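PDB 4KGM: Thg1-like uncharacterized protein from Bacillus thuringiensis, which is a bacterial relative of tRNA(His) guanylyltransferase that binds ATP with magnesium and probably transfers nucleotides to the 5' end of tRNA. Local coordinates for residues 26-31 and 74-79. Sequence-based numbering, arbitrary orientation.
With MG (magnesium ion), chain G; MG (magnesium ion), chain H; ATP (adenosine-5'-triphosphate), chain E.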
loop_
_atom_site.group_PDB
_atom_site.type_symbol
_atom_site.label_atom_id
_atom_site.label_comp_id
_atom_site.label_asym_id
_atom_site.label_seq_id
_atom_site.Cartn_x
_atom_site.Cartn_y
_atom_site.Cartn_z
ATOM N N ILE A 26 2.749 -14.933 -6.569
ATOM C CA ILE A 26 3.317 -14.977 -7.909
ATOM C C ILE A 26 4.336 -13.858 -8.103
ATOM O O ILE A 26 4.050 -12.692 -7.825
ATOM C CB ILE A 26 2.226 -14.852 -8.989
ATOM C CG1 ILE A 26 1.302 -16.070 -8.959
ATOM C CG2 ILE A 26 2.852 -14.702 -10.366
ATOM C CD1 ILE A 26 1.984 -17.355 -9.355
ATOM N N VAL A 27 5.525 -14.223 -8.575
ATOM C CA VAL A 27 6.555 -13.246 -8.907
ATOM C C VAL A 27 6.880 -13.307 -10.395
ATOM O O VAL A 27 7.229 -14.368 -10.915
ATOM C CB VAL A 27 7.850 -13.505 -8.120
ATOM C CG1 VAL A 27 8.923 -12.501 -8.523
ATOM C CG2 VAL A 27 7.586 -13.440 -6.623
ATOM N N ARG A 28 6.758 -12.177 -11.084
ATOM C CA ARG A 28 7.144 -12.118 -12.490
ATOM C C ARG A 28 8.362 -11.223 -12.715
ATOM O O ARG A 28 8.432 -10.099 -12.216
ATOM C CB ARG A 28 5.978 -11.687 -13.393
ATOM C CG ARG A 28 6.301 -11.823 -14.885
ATOM C CD ARG A 28 5.066 -11.757 -15.780
ATOM N NE ARG A 28 4.479 -10.421 -15.834
ATOM C CZ ARG A 28 3.294 -10.104 -15.322
ATOM N NH1 ARG A 28 2.560 -11.032 -14.722
ATOM N NH2 ARG A 28 2.838 -8.861 -15.416
ATOM N N ILE A 29 9.326 -11.744 -13.458
ATOM C CA ILE A 29 10.531 -11.010 -13.796
ATOM C C ILE A 29 10.579 -10.828 -15.307
ATOM O O ILE A 29 10.452 -11.785 -16.044
ATOM C CB ILE A 29 11.779 -11.767 -13.299
ATOM C CG1 ILE A 29 11.841 -11.734 -11.782
ATOM C CG2 ILE A 29 13.048 -11.174 -13.868
ATOM C CD1 ILE A 29 12.503 -12.944 -11.180
ATOM N N ASP A 30 10.748 -9.597 -15.760
ATOM C CA ASP A 30 10.761 -9.307 -17.192
ATOM C C ASP A 30 11.994 -8.504 -17.601
ATOM O O ASP A 30 12.314 -7.486 -16.989
ATOM C CB ASP A 30 9.488 -8.560 -17.598
ATOM C CG ASP A 30 9.319 -8.466 -19.105
ATOM O OD1 ASP A 30 9.892 -7.539 -19.715
ATOM O OD2 ASP A 30 8.609 -9.319 -19.680
ATOM N N GLY A 31 12.679 -8.970 -18.644
ATOM C CA GLY A 31 13.885 -8.322 -19.127
ATOM C C GLY A 31 13.656 -6.896 -19.591
ATOM O O GLY A 31 12.677 -6.605 -20.275
ATOM N N SER A 74 9.568 -16.059 -23.682
ATOM C CA SER A 74 10.235 -14.850 -24.163
ATOM C C SER A 74 11.285 -14.352 -23.171
ATOM O O SER A 74 12.234 -15.066 -22.846
ATOM C CB SER A 74 9.217 -13.741 -24.450
ATOM O OG SER A 74 8.186 -14.199 -25.306
ATOM N N ASP A 75 11.100 -13.131 -22.681
ATOM C CA ASP A 75 12.040 -12.537 -21.738
ATOM C C ASP A 75 11.434 -12.395 -20.343
ATOM O O ASP A 75 11.907 -11.600 -19.532
ATOM C CB ASP A 75 12.504 -11.168 -22.237
ATOM C CG ASP A 75 11.388 -10.143 -22.245
ATOM O OD1 ASP A 75 10.217 -10.540 -22.427
ATOM O OD2 ASP A 75 11.681 -8.942 -22.066
ATOM N N GLU A 76 10.387 -13.165 -20.066
ATOM C CA GLU A 76 9.720 -13.079 -18.774
ATOM C C GLU A 76 9.817 -14.382 -17.986
ATOM O O GLU A 76 9.898 -15.468 -18.562
ATOM C CB GLU A 76 8.257 -12.665 -18.934
ATOM C CG GLU A 76 7.328 -13.803 -19.309
ATOM C CD GLU A 76 5.871 -13.403 -19.255
ATOM O OE1 GLU A 76 5.571 -12.211 -19.477
ATOM O OE2 GLU A 76 5.028 -14.280 -18.978
ATOM N N ILE A 77 9.818 -14.257 -16.662
ATOM C CA ILE A 77 9.896 -15.409 -15.773
ATOM C C ILE A 77 8.876 -15.287 -14.643
ATOM O O ILE A 77 8.975 -14.393 -13.803
ATOM C CB ILE A 77 11.302 -15.551 -15.155
ATOM C CG1 ILE A 77 12.345 -15.824 -16.240
ATOM C CG2 ILE A 77 11.321 -16.658 -14.119
ATOM C CD1 ILE A 77 13.743 -16.020 -15.699
ATOM N N SER A 78 7.894 -16.182 -14.632
ATOM C CA SER A 78 6.896 -16.209 -13.569
ATOM C C SER A 78 7.217 -17.307 -12.565
ATOM O O SER A 78 7.542 -18.430 -12.945
ATOM C CB SER A 78 5.491 -16.412 -14.139
ATOM O OG SER A 78 5.051 -15.265 -14.842
ATOM N N ILE A 79 7.124 -16.975 -11.281
ATOM C CA ILE A 79 7.429 -17.928 -10.221
ATOM C C ILE A 79 6.262 -18.074 -9.250
ATOM O O ILE A 79 5.768 -17.082 -8.707
ATOM C CB ILE A 79 8.680 -17.500 -9.435
ATOM C CG1 ILE A 79 9.840 -17.221 -10.396
ATOM C CG2 ILE A 79 9.056 -18.562 -8.409
ATOM C CD1 ILE A 79 11.003 -16.498 -9.759
HETATM MG MG MG G . 10.950 -7.026 -21.486
HETATM MG MG MG H . 8.445 -9.061 -21.993
HETATM P PG ATP E . 10.519 -3.506 -21.832
HETATM O O1G ATP E . 9.081 -3.193 -22.172
HETATM O O2G ATP E . 11.284 -2.359 -21.213
HETATM O O3G ATP E . 10.701 -4.820 -21.113
HETATM P PB ATP E . 11.190 -5.107 -24.064
HETATM O O1B ATP E . 11.787 -6.182 -23.186
HETATM O O2B ATP E . 11.781 -4.871 -25.433
HETATM O O3B ATP E . 11.216 -3.702 -23.276
HETATM P PA ATP E . 9.097 -6.898 -24.444
HETATM O O1A ATP E . 7.684 -6.870 -24.972
HETATM O O2A ATP E . 9.426 -7.656 -23.180
HETATM O O3A ATP E . 9.618 -5.387 -24.267
HETATM O "O5'" ATP E . 10.086 -7.414 -25.606
HETATM C "C5'" ATP E . 10.640 -8.727 -25.572
HETATM C "C4'" ATP E . 11.650 -8.868 -26.704
HETATM O "O4'" ATP E . 12.552 -9.948 -26.454
HETATM C "C3'" ATP E . 10.970 -9.151 -28.034
HETATM O "O3'" ATP E . 11.103 -8.019 -28.898
HETATM C "C2'" ATP E . 11.699 -10.343 -28.624
HETATM O "O2'" ATP E . 12.176 -10.033 -29.937
HETATM C "C1'" ATP E . 12.865 -10.606 -27.683
HETATM N N9 ATP E . 13.059 -12.064 -27.470
HETATM C C8 ATP E . 12.426 -12.825 -26.557
HETATM N N7 ATP E . 12.838 -14.117 -26.626
HETATM C C5 ATP E . 13.758 -14.197 -27.603
HETATM C C6 ATP E . 14.595 -15.265 -28.200
HETATM N N6 ATP E . 14.528 -16.542 -27.751
HETATM N N1 ATP E . 15.429 -14.921 -29.206
HETATM C C2 ATP E . 15.506 -13.657 -29.661
HETATM N N3 ATP E . 14.778 -12.639 -29.168
HETATM C C4 ATP E . 13.901 -12.842 -28.156
HETATM O O HOH W 1 6.598 -8.585 -21.512
#
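Asp30 and Asp75 jointly hold two magnesium ions at one end of an antiparallel strand pair, their carboxylates side by side and their planes turned 81° apart. Each aspartate bridges both metals: one ion takes Asp30 OD1 and Asp75 OD2, each at 2.1 Å, whereas the other takes Asp30 OD2 and Asp75 OD1. Gly31 adds its carbonyl oxygen to the first ion, which also binds one oxygen from each ATP phosphate. The aspartate oxygens approach each other closely, Asp30 OD1 lying 3.3 Å from Asp75 OD2, a proximity explained by the shared cations. Asp30 reaches them with CG anti to its backbone N (chi1 -169°).

Behind this site, reciprocal backbone bonds join Val27 to Ile79 and Ile29 to Ile77, and Gly31 N donates to Asp75 O at 2.9 Å, tying two metal-binding residues together. The face carrying Val27, Ile29, Ile77 and Ile79 is the close-packed one: Ile29 CD1 meets Ile79 CD1 at 4.1 Å, and helices 47-63 and 97-119 cover it. The Arg28 and Glu76 face is more polar, covered by helix 140-160 but opening to solvent at the partly exposed Arg28 and Asp30. Arg28 CD lies 3.6 Å from Ser78 OG, itself hydrogen-bonded to Tyr143 OH, but Arg28 NE remains 4.2 Å from Glu76 OE1, which sits well out of the guanidinium plane, a proximity of charges alone. Arg28 NH2 instead salt-bridges Glu12 of the second subunit and NH1 hydrogen-bonds Tyr143, while Glu76 OE1 salt-bridges Arg147. One aspartate ending a central strand and another leading into its neighbour, holding two magnesium ions against a triphosphate, are the signature of the polymerase palm-like catalytic domain.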